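Local coordinates for protein phosphosugar isomerase (Escherichia coli O6:H1, PDB 5UQI) that probably interconverts arabinose 5-phosphate and ribulose 5-phosphate, using a sugar isomerase (SIS) fold that binds arabinose 5-phosphate, at residues H15-A20 with S145-L150; K19-V24 with V161-D166; K37-C42 with L170-L175; G83-V88 with L110-K115. All blocks are in the same frame, centred on the assembly; numbering follows the deposited sequence.

All four contacts are partly buried, and none lies at the very centre of the chain. Contacts 1 and 2 share helix 3-25 and sit on the same side of the chain's centre, about 12 Å apart between centres. The first presses the helix on a loop, with the one direct hydrogen bond across any of the four; the second joins it to helix 156-175 through valines alone. Contact 3 takes the same helix 156-175 further along, against helix 32-41, and adds a bridging water where Gln40 and Leu175 are exposed. Contact 4 is about 24 Å from contact 3 between centres and uses other elements: a turn and helix 110-116, joined by apolar side chains and one serine CB.

Contact 1. Residues H15-A20 with S145-L150; sequences HNELKA and SEADNL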
# COMPACT_ATOMS: atom_id res chain seq x y z
N HIS A 15 -9.90 19.06 -2.04
CA HIS A 15 -9.40 19.56 -0.78
C HIS A 15 -9.54 18.53 0.36
O HIS A 15 -8.61 18.44 1.19
CB HIS A 15 -10.17 20.86 -0.44
CG HIS A 15 -9.84 21.41 0.90
ND1 HIS A 15 -8.65 22.04 1.19
CD2 HIS A 15 -10.56 21.42 2.05
CE1 HIS A 15 -8.64 22.40 2.46
NE2 HIS A 15 -9.79 22.06 3.00
N ASN A 16 -10.64 17.75 0.36
CA ASN A 16 -10.81 16.70 1.37
C ASN A 16 -9.62 15.72 1.25
O ASN A 16 -9.07 15.27 2.27
CB ASN A 16 -12.12 15.93 1.18
CG ASN A 16 -13.31 16.72 1.67
OD1 ASN A 16 -13.12 17.78 2.28
ND2 ASN A 16 -14.52 16.23 1.42
N GLU A 17 -9.26 15.37 0.02
CA GLU A 17 -8.12 14.42 -0.15
C GLU A 17 -6.79 15.02 0.28
O GLU A 17 -5.96 14.38 0.95
CB GLU A 17 -8.02 13.86 -1.61
CG GLU A 17 -9.25 13.07 -1.97
CD GLU A 17 -9.00 12.12 -3.11
OE1 GLU A 17 -7.83 11.94 -3.52
OE2 GLU A 17 -10.01 11.60 -3.62
N LEU A 18 -6.62 16.30 -0.03
CA LEU A 18 -5.45 17.03 0.39
C LEU A 18 -5.34 16.99 1.93
O LEU A 18 -4.25 16.74 2.43
CB LEU A 18 -5.56 18.48 -0.12
CG LEU A 18 -4.37 19.44 0.18
CD1 LEU A 18 -3.23 19.21 -0.78
CD2 LEU A 18 -4.81 20.90 0.08
N LYS A 19 -6.45 17.22 2.62
CA LYS A 19 -6.42 17.22 4.10
C LYS A 19 -6.00 15.86 4.65
O LYS A 19 -5.24 15.78 5.62
CB LYS A 19 -7.76 17.62 4.68
CG LYS A 19 -8.02 19.12 4.55
CD LYS A 19 -9.36 19.44 5.22
CE LYS A 19 -9.28 19.39 6.76
NZ LYS A 19 -10.56 18.97 7.40
N ALA A 20 -6.51 14.81 4.03
CA ALA A 20 -6.18 13.43 4.49
C ALA A 20 -4.68 13.17 4.36
O ALA A 20 -4.07 12.54 5.22
CB ALA A 20 -7.03 12.45 3.68
N SER A 145 -11.88 9.89 7.40
CA SER A 145 -13.12 9.87 6.64
C SER A 145 -12.76 9.71 5.16
O SER A 145 -11.60 9.90 4.77
CB SER A 145 -13.84 11.21 6.80
OG SER A 145 -15.18 11.11 6.34
N GLU A 146 -13.75 9.39 4.35
CA GLU A 146 -13.59 9.52 2.88
C GLU A 146 -14.05 10.89 2.42
O GLU A 146 -14.53 11.67 3.24
CB GLU A 146 -14.32 8.39 2.14
CG GLU A 146 -13.79 7.00 2.50
CD GLU A 146 -12.37 6.66 2.03
OE1 GLU A 146 -11.63 7.53 1.45
OE2 GLU A 146 -11.99 5.50 2.29
N ALA A 147 -13.87 11.19 1.13
CA ALA A 147 -14.14 12.55 0.63
C ALA A 147 -15.61 12.77 0.33
O ALA A 147 -16.04 13.92 0.24
CB ALA A 147 -13.27 12.84 -0.61
N ASP A 148 -16.39 11.70 0.18
CA ASP A 148 -17.80 11.84 -0.24
C ASP A 148 -18.66 12.16 1.00
O ASP A 148 -18.24 11.89 2.12
CB ASP A 148 -18.32 10.59 -0.98
CG ASP A 148 -18.15 9.27 -0.19
OD1 ASP A 148 -17.05 9.05 0.40
OD2 ASP A 148 -19.13 8.45 -0.16
N ASN A 149 -19.86 12.71 0.81
CA ASN A 149 -20.70 13.08 1.97
C ASN A 149 -21.06 11.87 2.83
O ASN A 149 -21.06 11.96 4.06
CB ASN A 149 -21.93 13.88 1.55
CG ASN A 149 -21.58 15.30 1.12
OD1 ASN A 149 -20.46 15.59 0.65
ND2 ASN A 149 -22.54 16.21 1.28
N LEU A 150 -21.32 10.74 2.16
CA LEU A 150 -21.60 9.45 2.78
C LEU A 150 -20.38 8.83 3.49
O LEU A 150 -20.55 8.02 4.42
CB LEU A 150 -22.10 8.48 1.70
CG LEU A 150 -23.28 8.84 0.78
CD1 LEU A 150 -23.19 8.13 -0.58
CD2 LEU A 150 -24.59 8.53 1.51
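Asn16 meets Ala147 by turning its CG anti to its own carbonyl carbon (chi1 -76°) and rotating the amide so that its plane nearly contains the CA-CB bond (chi2 -9°), with OD1 on the side of CA and ND2 pointing out to the loop. From there ND2 donates to Ala147 O at 3.0 Å. The oxygen lies almost exactly in the plane of the Asn16 amide, although the hydrogen bond is bent, 144° at the hydrogen. Seen from the acceptor, the donor stands well off the C=O direction and somewhat tilted from the carbonyl plane.

The two residues also pack directly: Asn16 CB to Ala147 CB is 3.8 Å, and their CA atoms are 5.4 Å apart, a close approach of helix and loop backbones. Glu17 adds a lighter touch with its aliphatic part, CG lying 4.3 Å from Ala147 CB. Its carboxylate is used differently, with OE1 in a hydrogen bond to Thr159 OG1 of helix 156-175.

The loop brings its own support. Ser155 OG bonds to Ala147 N, while the two carboxylate oxygens of Glu146 take Ser155 N and Ser157 OG. Asn16 and Ala147 thus join the long N-terminal helix 3-25 to the connection between strand 137-140 and helix 156-175, a connection that in this SIS domain also carries Pro154 of the arabinose-5-phosphate pocket.

Contact 2. Residues K19-V24 with V161-D166; sequences KAVEEV and VLVVGD
The backbone bond from Gly165 N to Val161 O, at 2.8 Å, is the shortest polar bond among the two segments, and it stays within helix 156-175; what crosses to helix 3-25 is two pairs of valines, Val21 on Val163 and Val24 on Val164. The first pair reaches out tip to tip, one methyl from each side, with Val21 CG1 and Val163 CG1 4.2 Å apart. In the second the side chains cross at about a right angle, and Val24 CG1 comes within 3.8 Å of Val164 CG2, the closer of the two approaches.

The branches used differ with the place. Val24 presents CG1, anti to its backbone N (chi1 174°), whereas Val164 answers with CG2, the branch lying beside its own backbone N. The backbones stay well apart, Val21 CA to Val163 CA being 7.6 Å, so the methyls bridge the gap between the helices. Val160, one turn before Val164, widens the patch by touching both Val21 and Val24, and Ile141 borders Val164.

On another side of helix 156-175, Asp166 OD1 forms a salt bridge with Lys60 NZ of helix 52-67, away from the valine patch. With neither a hydrogen bond nor a charged pair across it, the contact rests on dispersion and on the burial of Val24 and Val164, and no directional bond between the two segments fixes how they are turned against each other.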
# COMPACT_ATOMS: atom_id res chain seq x y z
N LYS A 19 -6.45 17.22 2.62
CA LYS A 19 -6.42 17.22 4.10
C LYS A 19 -6.00 15.86 4.65
O LYS A 19 -5.24 15.78 5.62
CB LYS A 19 -7.76 17.62 4.68
CG LYS A 19 -8.02 19.12 4.55
CD LYS A 19 -9.36 19.44 5.22
CE LYS A 19 -9.28 19.39 6.76
NZ LYS A 19 -10.56 18.97 7.40
N ALA A 20 -6.51 14.81 4.03
CA ALA A 20 -6.18 13.43 4.49
C ALA A 20 -4.68 13.17 4.36
O ALA A 20 -4.07 12.54 5.22
CB ALA A 20 -7.03 12.45 3.68
N VAL A 21 -4.09 13.64 3.27
CA VAL A 21 -2.63 13.49 3.08
C VAL A 21 -1.87 14.28 4.16
O VAL A 21 -0.96 13.75 4.80
CB VAL A 21 -2.21 13.89 1.67
CG1 VAL A 21 -0.69 13.89 1.49
CG2 VAL A 21 -2.88 12.93 0.67
N GLU A 22 -2.33 15.50 4.40
CA GLU A 22 -1.69 16.36 5.40
C GLU A 22 -1.71 15.71 6.77
O GLU A 22 -0.70 15.83 7.47
CB GLU A 22 -2.45 17.70 5.52
CG GLU A 22 -2.21 18.71 4.42
CD GLU A 22 -2.88 20.08 4.70
OE1 GLU A 22 -3.76 20.18 5.58
OE2 GLU A 22 -2.54 21.08 4.02
N GLU A 23 -2.82 15.05 7.14
CA GLU A 23 -3.04 14.40 8.44
C GLU A 23 -1.93 13.38 8.60
O GLU A 23 -1.33 13.26 9.66
CB GLU A 23 -4.38 13.67 8.52
CG GLU A 23 -5.62 14.53 8.32
CD GLU A 23 -5.99 15.38 9.51
OE1 GLU A 23 -5.54 15.08 10.65
OE2 GLU A 23 -6.76 16.35 9.30
N VAL A 24 -1.60 12.68 7.50
CA VAL A 24 -0.57 11.63 7.57
C VAL A 24 0.86 12.21 7.64
O VAL A 24 1.67 11.71 8.44
CB VAL A 24 -0.71 10.59 6.39
CG1 VAL A 24 0.46 9.60 6.40
CG2 VAL A 24 -2.05 9.87 6.51
N VAL A 161 -2.76 6.07 0.89
CA VAL A 161 -1.92 4.89 0.76
C VAL A 161 -0.99 5.03 -0.48
O VAL A 161 0.19 4.65 -0.40
CB VAL A 161 -2.76 3.60 0.67
CG1 VAL A 161 -1.81 2.43 0.53
CG2 VAL A 161 -3.47 3.46 1.99
N LEU A 162 -1.51 5.61 -1.56
CA LEU A 162 -0.64 5.79 -2.73
C LEU A 162 0.51 6.74 -2.42
O LEU A 162 1.65 6.46 -2.76
CB LEU A 162 -1.46 6.37 -3.92
CG LEU A 162 -0.66 6.73 -5.18
CD1 LEU A 162 0.02 5.51 -5.78
CD2 LEU A 162 -1.65 7.32 -6.18
N VAL A 163 0.20 7.85 -1.75
CA VAL A 163 1.27 8.82 -1.44
C VAL A 163 2.30 8.23 -0.48
O VAL A 163 3.51 8.34 -0.71
CB VAL A 163 0.64 10.10 -0.85
CG1 VAL A 163 1.72 11.08 -0.39
CG2 VAL A 163 -0.20 10.79 -1.94
N VAL A 164 1.80 7.52 0.55
CA VAL A 164 2.70 6.86 1.49
C VAL A 164 3.61 5.83 0.78
O VAL A 164 4.84 5.82 0.92
CB VAL A 164 1.88 6.18 2.61
CG1 VAL A 164 2.74 5.16 3.35
CG2 VAL A 164 1.29 7.23 3.56
N GLY A 165 2.98 4.96 -0.03
CA GLY A 165 3.74 3.90 -0.73
C GLY A 165 4.74 4.48 -1.73
O GLY A 165 5.85 3.96 -1.87
N ASP A 166 4.35 5.53 -2.45
CA ASP A 166 5.26 6.19 -3.39
C ASP A 166 6.50 6.72 -2.61
O ASP A 166 7.65 6.53 -3.10
CB ASP A 166 4.66 7.40 -4.06
CG ASP A 166 3.76 7.10 -5.25
OD1 ASP A 166 3.66 5.96 -5.68
OD2 ASP A 166 3.17 8.15 -5.75

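Contact 3. Residues K37-C42 with L170-L175; sequences KVLQSC and LALSEL
Leu172 meets Leu39 and Gln40 where helix 156-175 passes helix 32-41, both on one face of the parallel sheet of the SIS alpha/beta sandwich. The two leucines cross at about a right angle: Leu172 CD1 is 3.9 Å from Leu39 CB. The other methyl of the fork, CD2, sits 3.7 Å from Gln40 CG. Gln40 lies across this leucine at a slant and carries on, extended past CG (chi2 -178°), until its amide nitrogen NE2 stands 3.7 Å from Leu175 CB.

That amide does more than pack. NE2 donates to a water that in turn donates to Leu172 O at 2.8 Å, so a main-chain carbonyl in the last turn of helix 156-175 gains a partner by way of the side chain of Gln40.

Further out, Leu39 rests on Ile95 and Ile121 of the sheet, and Ile36, one turn before Gln40, touches both Leu172 and Leu175. The short helical segments cross at -57°, with axes 10.8 Å apart. Next to Gln40, Ser41 turns back on the chain, its OG donating to Val38 O at 2.7 Å from slightly outside the carbonyl plane.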
# COMPACT_ATOMS: atom_id res chain seq x y z
N LYS A 37 13.81 -0.68 6.89
CA LYS A 37 14.77 -1.73 7.19
C LYS A 37 14.36 -3.11 6.77
O LYS A 37 15.16 -3.82 6.21
CB LYS A 37 15.10 -1.69 8.68
CG LYS A 37 15.74 -0.36 9.06
CD LYS A 37 16.01 -0.29 10.56
CE LYS A 37 16.46 1.11 10.94
NZ LYS A 37 16.59 1.17 12.42
N VAL A 38 13.10 -3.48 7.01
CA VAL A 38 12.57 -4.80 6.59
C VAL A 38 12.63 -4.88 5.08
O VAL A 38 13.10 -5.88 4.53
CB VAL A 38 11.13 -5.06 7.02
CG1 VAL A 38 10.56 -6.32 6.37
CG2 VAL A 38 11.00 -5.16 8.55
N LEU A 39 12.15 -3.83 4.40
CA LEU A 39 12.23 -3.84 2.92
C LEU A 39 13.64 -3.91 2.35
O LEU A 39 13.89 -4.61 1.36
CB LEU A 39 11.38 -2.74 2.27
CG LEU A 39 9.89 -2.86 2.66
CD1 LEU A 39 9.15 -1.59 2.21
CD2 LEU A 39 9.18 -4.09 2.01
N GLN A 40 14.59 -3.26 3.03
CA GLN A 40 15.98 -3.31 2.57
C GLN A 40 16.59 -4.70 2.70
O GLN A 40 17.53 -5.03 1.97
CB GLN A 40 16.80 -2.32 3.41
CG GLN A 40 16.60 -0.88 2.96
CD GLN A 40 17.45 0.10 3.75
OE1 GLN A 40 17.58 -0.02 4.96
NE2 GLN A 40 17.97 1.10 3.06
N SER A 41 16.06 -5.48 3.64
CA SER A 41 16.53 -6.81 3.96
C SER A 41 15.98 -7.83 3.00
O SER A 41 16.50 -8.97 2.92
CB SER A 41 16.18 -7.19 5.41
OG SER A 41 14.82 -7.63 5.56
N CYS A 42 14.95 -7.46 2.22
CA CYS A 42 14.28 -8.44 1.35
C CYS A 42 15.24 -8.98 0.31
O CYS A 42 15.81 -8.21 -0.46
CB CYS A 42 13.03 -7.79 0.74
SG CYS A 42 12.12 -8.88 -0.37
N LEU A 170 10.35 5.68 -3.12
CA LEU A 170 11.40 6.67 -3.48
C LEU A 170 12.51 6.71 -2.43
O LEU A 170 13.68 6.88 -2.83
CB LEU A 170 10.81 8.05 -3.74
CG LEU A 170 9.93 8.08 -5.01
CD1 LEU A 170 9.16 9.40 -5.12
CD2 LEU A 170 10.67 7.75 -6.30
N ALA A 171 12.17 6.51 -1.15
CA ALA A 171 13.22 6.50 -0.11
C ALA A 171 14.09 5.26 -0.28
O ALA A 171 15.29 5.35 -0.27
CB ALA A 171 12.58 6.49 1.25
N LEU A 172 13.49 4.07 -0.56
CA LEU A 172 14.31 2.87 -0.79
C LEU A 172 15.22 3.10 -2.02
O LEU A 172 16.38 2.68 -2.01
CB LEU A 172 13.43 1.60 -1.04
CG LEU A 172 12.65 1.13 0.16
CD1 LEU A 172 11.58 0.15 -0.36
CD2 LEU A 172 13.62 0.43 1.11
N SER A 173 14.67 3.75 -3.07
CA SER A 173 15.38 3.95 -4.32
C SER A 173 16.61 4.85 -4.06
O SER A 173 17.73 4.49 -4.49
CB SER A 173 14.42 4.62 -5.33
OG SER A 173 15.03 4.65 -6.62
N GLU A 174 16.40 5.94 -3.32
CA GLU A 174 17.51 6.88 -2.98
C GLU A 174 18.52 6.17 -2.12
O GLU A 174 19.73 6.26 -2.38
CB GLU A 174 16.97 8.14 -2.33
CG GLU A 174 18.05 9.12 -1.86
CD GLU A 174 17.52 10.53 -1.71
OE1 GLU A 174 16.60 10.94 -2.48
OE2 GLU A 174 18.04 11.25 -0.83
N LEU A 175 18.07 5.44 -1.10
CA LEU A 175 18.98 4.70 -0.19
C LEU A 175 19.84 3.65 -0.88
O LEU A 175 21.01 3.48 -0.49
CB LEU A 175 18.20 4.10 0.99
CG LEU A 175 17.55 5.18 1.89
CD1 LEU A 175 16.53 4.54 2.82
CD2 LEU A 175 18.65 5.89 2.72
O HOH W 1 17.27 0.94 -0.04

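Contact 4. Residues G83-V88 with L110-K115; sequences GDLGMV and LPSLKK
Leu85, which packs on Ser112 and Leu113, follows an abrupt change in the chain: Gly83, with a positive phi of 125°, is the C-prime residue of a Schellman motif that closes the helix begun at 77. Asp84 N reaches Glu79 O and Gly83 N reaches Ala80 O in that motif. The chain then winds into a 3-10 turn, with Met87 N on Asp84 O at 2.8 Å and Val88 N on Leu85 O at 3.0 Å.

From this turn Leu85 points at helix 110-116 and splits its two methyls between neighbouring residues. CD1 touches Ser112 CB at 3.7 Å. CD2 meets Leu113 CD2, also at 3.7 Å, the two side chains slanting across each other. Leu113 gets there by holding CG anti to its carbonyl carbon (chi1 -79°), which swings the methyl end round to the turn.

Behind the pair lies the sheet: Leu113 touches Leu96 and Val88 touches Val94, both in strand 93-97. Leu85 and Leu113 thus join the turn that precedes this strand in the chain to a helix that follows it, within the parallel alpha/beta sandwich of the SIS domain.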
# COMPACT_ATOMS: atom_id res chain seq x y z
N GLY A 83 -4.82 -20.11 -6.07
CA GLY A 83 -3.59 -20.69 -6.60
C GLY A 83 -2.43 -19.72 -6.60
O GLY A 83 -1.32 -20.15 -6.63
N ASP A 84 -2.74 -18.41 -6.69
CA ASP A 84 -1.63 -17.46 -6.91
C ASP A 84 -0.75 -17.29 -5.70
O ASP A 84 0.32 -16.67 -5.80
CB ASP A 84 -2.12 -16.05 -7.41
CG ASP A 84 -2.64 -16.05 -8.85
OD1 ASP A 84 -2.85 -17.10 -9.47
OD2 ASP A 84 -2.87 -14.91 -9.38
N LEU A 85 -1.16 -17.82 -4.52
CA LEU A 85 -0.19 -17.90 -3.44
C LEU A 85 1.08 -18.66 -3.83
O LEU A 85 2.15 -18.38 -3.27
CB LEU A 85 -0.88 -18.63 -2.26
CG LEU A 85 -1.73 -17.67 -1.42
CD1 LEU A 85 -2.68 -18.57 -0.61
CD2 LEU A 85 -0.88 -16.81 -0.47
N GLY A 86 1.01 -19.51 -4.88
CA GLY A 86 2.15 -20.20 -5.40
C GLY A 86 3.17 -19.28 -6.06
O GLY A 86 4.31 -19.69 -6.36
N MET A 87 2.79 -18.00 -6.25
CA MET A 87 3.78 -17.05 -6.79
C MET A 87 4.76 -16.57 -5.75
O MET A 87 5.80 -15.97 -6.12
CB MET A 87 3.05 -15.84 -7.40
CG MET A 87 2.13 -16.27 -8.53
SD MET A 87 1.22 -14.85 -9.22
CE MET A 87 0.43 -15.68 -10.61
N VAL A 88 4.39 -16.73 -4.47
CA VAL A 88 5.13 -16.19 -3.30
C VAL A 88 6.06 -17.31 -2.83
O VAL A 88 5.60 -18.41 -2.53
CB VAL A 88 4.15 -15.81 -2.16
CG1 VAL A 88 4.91 -15.31 -0.93
CG2 VAL A 88 3.15 -14.76 -2.66
N LEU A 110 -4.46 -15.44 5.01
CA LEU A 110 -3.50 -15.48 6.13
C LEU A 110 -3.09 -16.89 6.66
O LEU A 110 -1.92 -17.12 6.88
CB LEU A 110 -4.00 -14.61 7.29
CG LEU A 110 -4.05 -13.12 6.93
CD1 LEU A 110 -4.75 -12.42 8.05
CD2 LEU A 110 -2.65 -12.57 6.76
N PRO A 111 -4.06 -17.82 6.78
CA PRO A 111 -3.58 -19.16 7.22
C PRO A 111 -2.50 -19.78 6.34
O PRO A 111 -1.46 -20.26 6.85
CB PRO A 111 -4.85 -19.98 7.24
CG PRO A 111 -5.97 -19.01 7.46
CD PRO A 111 -5.51 -17.79 6.64
N SER A 112 -2.67 -19.67 4.98
CA SER A 112 -1.65 -20.17 4.15
C SER A 112 -0.36 -19.37 4.28
O SER A 112 0.70 -19.93 4.29
CB SER A 112 -2.08 -20.19 2.65
OG SER A 112 -3.18 -21.11 2.46
N LEU A 113 -0.46 -18.03 4.32
CA LEU A 113 0.77 -17.27 4.39
C LEU A 113 1.55 -17.51 5.72
O LEU A 113 2.78 -17.49 5.70
CB LEU A 113 0.45 -15.76 4.28
CG LEU A 113 0.21 -15.30 2.84
CD1 LEU A 113 -0.39 -13.86 2.86
CD2 LEU A 113 1.51 -15.42 2.04
N LYS A 114 0.80 -17.81 6.80
CA LYS A 114 1.47 -18.22 8.05
C LYS A 114 2.22 -19.56 7.91
O LYS A 114 3.40 -19.65 8.32
CB LYS A 114 0.40 -18.30 9.17
CG LYS A 114 -0.10 -16.97 9.63
CD LYS A 114 1.04 -16.20 10.28
CE LYS A 114 0.48 -14.92 10.81
NZ LYS A 114 1.50 -14.18 11.58
N LYS A 115 1.61 -20.54 7.25
CA LYS A 115 2.30 -21.80 6.93
C LYS A 115 3.49 -21.63 6.03
O LYS A 115 4.49 -22.31 6.18
CB LYS A 115 1.37 -22.88 6.39
CG LYS A 115 0.20 -23.25 7.31
CD LYS A 115 -0.51 -24.46 6.71
CE LYS A 115 -1.96 -24.55 7.14
NZ LYS A 115 -2.05 -25.01 8.56